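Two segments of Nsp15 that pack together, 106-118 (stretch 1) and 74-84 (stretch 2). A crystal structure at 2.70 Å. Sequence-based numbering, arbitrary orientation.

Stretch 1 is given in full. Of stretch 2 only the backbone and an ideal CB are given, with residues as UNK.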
# COMPACT_ATOMS: atom_id res chain seq x y z
N ASP A 106 21.93 6.23 9.83
CA ASP A 106 23.35 6.45 10.17
C ASP A 106 24.14 5.17 10.09
O ASP A 106 23.81 4.17 10.72
CB ASP A 106 23.52 6.98 11.59
CG ASP A 106 23.11 8.43 11.75
OD1 ASP A 106 22.89 9.13 10.73
OD2 ASP A 106 23.00 8.88 12.93
N ILE A 107 25.20 5.20 9.30
CA ILE A 107 26.20 4.15 9.34
C ILE A 107 27.41 4.68 10.08
O ILE A 107 27.58 5.88 10.22
CB ILE A 107 26.60 3.72 7.93
CG1 ILE A 107 27.32 4.86 7.19
CG2 ILE A 107 25.37 3.24 7.19
CD1 ILE A 107 27.61 4.54 5.74
N ASP A 108 28.26 3.78 10.56
CA ASP A 108 29.46 4.21 11.26
C ASP A 108 30.37 4.95 10.28
O ASP A 108 30.55 4.52 9.14
CB ASP A 108 30.20 3.01 11.88
CG ASP A 108 31.21 3.43 12.95
OD1 ASP A 108 30.82 4.19 13.87
OD2 ASP A 108 32.38 3.00 12.88
N VAL A 109 30.93 6.07 10.74
CA VAL A 109 31.87 6.86 9.94
C VAL A 109 32.96 5.98 9.30
O VAL A 109 33.24 6.09 8.10
CB VAL A 109 32.51 8.00 10.78
CG1 VAL A 109 33.26 7.44 12.00
CG2 VAL A 109 33.43 8.85 9.91
N ASN A 110 33.55 5.10 10.10
CA ASN A 110 34.60 4.23 9.62
C ASN A 110 34.07 3.34 8.49
O ASN A 110 33.08 2.63 8.63
CB ASN A 110 35.21 3.38 10.76
CG ASN A 110 36.02 4.20 11.78
OD1 ASN A 110 36.64 3.62 12.66
ND2 ASN A 110 36.03 5.52 11.66
N SER A 111 34.73 3.47 7.34
CA SER A 111 34.60 2.57 6.20
C SER A 111 35.44 3.24 5.11
O SER A 111 35.89 4.37 5.29
CB SER A 111 33.13 2.33 5.78
OG SER A 111 32.25 3.35 6.23
N ALA A 112 35.69 2.54 4.01
CA ALA A 112 36.53 3.10 2.95
C ALA A 112 35.69 3.61 1.76
O ALA A 112 35.98 3.28 0.61
CB ALA A 112 37.55 2.07 2.50
N LEU A 113 34.68 4.44 2.04
CA LEU A 113 33.93 5.19 1.02
C LEU A 113 34.47 6.61 0.94
O LEU A 113 35.28 7.00 1.76
CB LEU A 113 32.43 5.28 1.35
CG LEU A 113 31.73 4.06 1.94
CD1 LEU A 113 31.48 4.27 3.43
CD2 LEU A 113 30.41 3.77 1.24
N ASN A 114 34.02 7.39 -0.04
CA ASN A 114 34.36 8.82 -0.11
C ASN A 114 33.36 9.67 0.66
O ASN A 114 32.28 9.96 0.17
CB ASN A 114 34.40 9.32 -1.56
CG ASN A 114 35.56 8.75 -2.35
OD1 ASN A 114 36.73 8.90 -1.98
ND2 ASN A 114 35.24 8.10 -3.47
N ILE A 115 33.74 10.09 1.85
CA ILE A 115 32.90 10.95 2.69
C ILE A 115 33.15 12.42 2.35
O ILE A 115 34.31 12.90 2.32
CB ILE A 115 33.22 10.74 4.20
CG1 ILE A 115 33.19 9.23 4.52
CG2 ILE A 115 32.29 11.57 5.07
CD1 ILE A 115 33.17 8.91 5.99
N CYS A 116 32.04 13.13 2.13
CA CYS A 116 32.07 14.52 1.76
C CYS A 116 31.86 15.38 2.98
O CYS A 116 30.84 15.26 3.64
CB CYS A 116 30.97 14.79 0.75
SG CYS A 116 30.80 16.53 0.34
N PHE A 117 32.82 16.26 3.27
CA PHE A 117 32.78 17.10 4.47
C PHE A 117 32.62 18.55 4.06
O PHE A 117 33.02 18.92 2.95
CB PHE A 117 34.11 17.01 5.23
CG PHE A 117 34.47 15.64 5.72
CD1 PHE A 117 35.04 14.71 4.87
CD2 PHE A 117 34.30 15.31 7.04
CE1 PHE A 117 35.42 13.47 5.34
CE2 PHE A 117 34.65 14.06 7.51
CZ PHE A 117 35.22 13.15 6.66
N ASP A 118 32.12 19.39 4.98
CA ASP A 118 31.87 20.81 4.66
C ASP A 118 32.45 21.76 5.70
O ASP A 118 32.32 21.52 6.90
CB ASP A 118 30.34 21.05 4.49
CG ASP A 118 30.00 22.46 3.95
OD1 ASP A 118 30.22 23.46 4.68
OD2 ASP A 118 29.47 22.55 2.81
N UNK A 74 30.30 13.11 -9.74
CA UNK A 74 31.49 12.93 -10.57
C UNK A 74 32.81 12.86 -9.76
O UNK A 74 33.78 12.26 -10.23
CB UNK A 74 31.57 14.08 -11.58
N UNK A 75 32.85 13.47 -8.57
CA UNK A 75 33.96 13.26 -7.62
C UNK A 75 33.78 11.97 -6.83
O UNK A 75 34.59 11.65 -5.96
CB UNK A 75 34.07 14.44 -6.66
N UNK A 76 32.72 11.23 -7.14
CA UNK A 76 32.35 9.99 -6.47
C UNK A 76 32.14 10.16 -4.97
O UNK A 76 32.68 9.39 -4.16
CB UNK A 76 33.43 8.93 -6.72
N UNK A 77 31.35 11.15 -4.60
CA UNK A 77 30.95 11.32 -3.21
C UNK A 77 29.83 10.32 -2.88
O UNK A 77 28.76 10.40 -3.45
CB UNK A 77 30.50 12.76 -2.95
N UNK A 78 30.11 9.41 -1.96
CA UNK A 78 29.17 8.36 -1.58
C UNK A 78 28.18 8.81 -0.48
O UNK A 78 27.03 8.42 -0.49
CB UNK A 78 29.95 7.13 -1.10
N UNK A 79 28.62 9.67 0.44
CA UNK A 79 27.80 10.02 1.63
C UNK A 79 28.28 11.36 2.23
O UNK A 79 29.41 11.81 1.95
CB UNK A 79 27.88 8.91 2.68
N UNK A 80 27.44 12.02 3.02
CA UNK A 80 27.85 13.30 3.61
C UNK A 80 28.09 13.15 5.13
O UNK A 80 27.50 12.29 5.79
CB UNK A 80 26.79 14.37 3.34
N UNK A 81 28.96 14.00 5.68
CA UNK A 81 29.34 13.94 7.09
C UNK A 81 28.60 14.94 7.93
O UNK A 81 28.90 16.13 7.90
CB UNK A 81 30.85 14.17 7.25
N UNK A 82 27.63 14.44 8.68
CA UNK A 82 26.90 15.22 9.67
C UNK A 82 25.96 16.21 9.03
O UNK A 82 25.47 17.11 9.70
CB UNK A 82 27.87 15.96 10.59
N UNK A 83 25.67 16.01 7.76
CA UNK A 83 24.60 16.73 7.11
C UNK A 83 24.02 15.87 6.02
O UNK A 83 24.54 14.82 5.69
CB UNK A 83 25.09 18.07 6.55
N UNK A 84 22.93 16.33 5.45
CA UNK A 84 22.23 15.59 4.42
C UNK A 84 21.73 16.61 3.42
O UNK A 84 21.39 17.74 3.78
CB UNK A 84 21.09 14.75 4.99

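Positions 74 and 75 have no atom of stretch 1 within 5.5 Å of the ideal CB, so stretch 1 sets no preference. They are Asn 74 and Leu 75, and neither side chain approaches it closely.

Position 76 has positive phi and ends a helix in a Schellman motif. Glycine is common there, and Asn is well tolerated. The CB points sideways, 3.8 Å from Asn 114 ND2. The residue is Gln 76. Its backbone does the work: Asn 114 ND2 donates to Gln 76 O at 2.9 Å.

At position 77 the ideal CB lies 4.2 Å from Cys 116 CB. A small apolar residue would suit, though stretch 1 alone does not exclude others. It is Ala 77, whose CB meets Cys 116 CB at 4.3 Å.

Position 78 points toward stretch 1. Its backbone N bonds to Asn 114 O at 3.1 Å, as any residue but proline could. The ideal CB is 4.0 Å from Leu 113 CB, and the backbone N of Asn 114 is a donor within reach. An acceptor on a short chain fits: Asp, Asn, Ser or Thr. Asp 78 takes the place. Its OD2 accepts from Asn 114 N at 2.9 Å, so the two residues are bonded twice.

Position 79 is extended and pairs in parallel with Ile 115, on the same face of the sheet. Ile 107 CD1 lies 5.3 Å from the ideal CB. A beta-branched or longer aliphatic side chain could fill this gap. Ile 79 does so: its CD1 reaches Ile 107 CD1 at 3.6 Å, and its CG2 lies 4.2 Å from Ile 115 CG1. Its O accepts from Cys 116 N at 2.9 Å.

Position 80 pairs with Cys 116 on the other face. Small or medium apolar residues, such as Ala, Val or Cys, would suit. Cys 80 SG lies 4.6 Å from Cys 116 SG, too far for a disulfide.

Position 81 points toward stretch 1. Its N bonds to Cys 116 O at 3.0 Å. Phe 117 CD2 and Ile 115 CG2 lie close to the ideal CB, and Val 109 is farther out. A large aromatic or long aliphatic side chain is favoured. In Tyr 81, Phe 117 CE2 lies over one ring face, 3.5 Å from Tyr 81 CG, and Tyr 81 CE2 meets Val 109 CG2 at 4.1 Å.

Position 83 points toward stretch 1 but starts beyond 5.5 Å, so only a long side chain arrives. Phe 83 CE1 reaches Asp 118 CB at 4.0 Å.

Position 82, where positive phi favours Gly, Asn or Asp, and position 84, out of reach, are Lys 82 and Val 84; neither makes contact.

Stretch 2 74-84: NLQADICYKFV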
# COMPACT_ATOMS: atom_id res chain seq x y z
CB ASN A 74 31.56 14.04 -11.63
CG ASN A 74 30.44 13.96 -12.66
OD1 ASN A 74 29.60 13.05 -12.63
ND2 ASN A 74 30.41 14.94 -13.56
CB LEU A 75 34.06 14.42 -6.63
CG LEU A 75 34.25 15.85 -7.15
CD1 LEU A 75 34.45 16.77 -5.96
CD2 LEU A 75 35.42 15.95 -8.12
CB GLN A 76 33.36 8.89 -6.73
CG GLN A 76 33.48 8.49 -8.19
CD GLN A 76 34.85 7.92 -8.50
OE1 GLN A 76 35.88 8.38 -7.97
NE2 GLN A 76 34.88 6.91 -9.36
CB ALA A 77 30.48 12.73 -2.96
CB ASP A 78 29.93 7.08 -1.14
CG ASP A 78 30.90 6.56 -2.23
OD1 ASP A 78 30.50 5.79 -3.14
OD2 ASP A 78 32.09 6.91 -2.17
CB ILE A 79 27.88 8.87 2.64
CG1 ILE A 79 27.03 9.12 3.88
CG2 ILE A 79 29.32 8.62 3.05
CD1 ILE A 79 26.80 7.84 4.67
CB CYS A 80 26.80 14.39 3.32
SG CYS A 80 26.70 15.00 1.61
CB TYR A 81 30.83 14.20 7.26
CG TYR A 81 31.35 14.03 8.68
CD1 TYR A 81 31.68 15.14 9.46
CD2 TYR A 81 31.52 12.75 9.25
CE1 TYR A 81 32.16 15.00 10.75
CE2 TYR A 81 32.01 12.61 10.54
CZ TYR A 81 32.32 13.73 11.30
OH TYR A 81 32.83 13.60 12.58
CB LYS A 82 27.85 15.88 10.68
CG LYS A 82 28.29 14.94 11.79
CD LYS A 82 29.26 15.64 12.74
CE LYS A 82 29.05 15.22 14.19
NZ LYS A 82 29.22 13.75 14.36
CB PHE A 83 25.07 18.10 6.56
CG PHE A 83 26.02 18.01 5.39
CD1 PHE A 83 27.37 17.80 5.59
CD2 PHE A 83 25.56 18.13 4.08
CE1 PHE A 83 28.23 17.70 4.52
CE2 PHE A 83 26.43 18.03 3.01
CZ PHE A 83 27.77 17.82 3.23
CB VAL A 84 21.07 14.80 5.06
CG1 VAL A 84 19.74 15.53 4.95
CG2 VAL A 84 21.01 13.40 4.48
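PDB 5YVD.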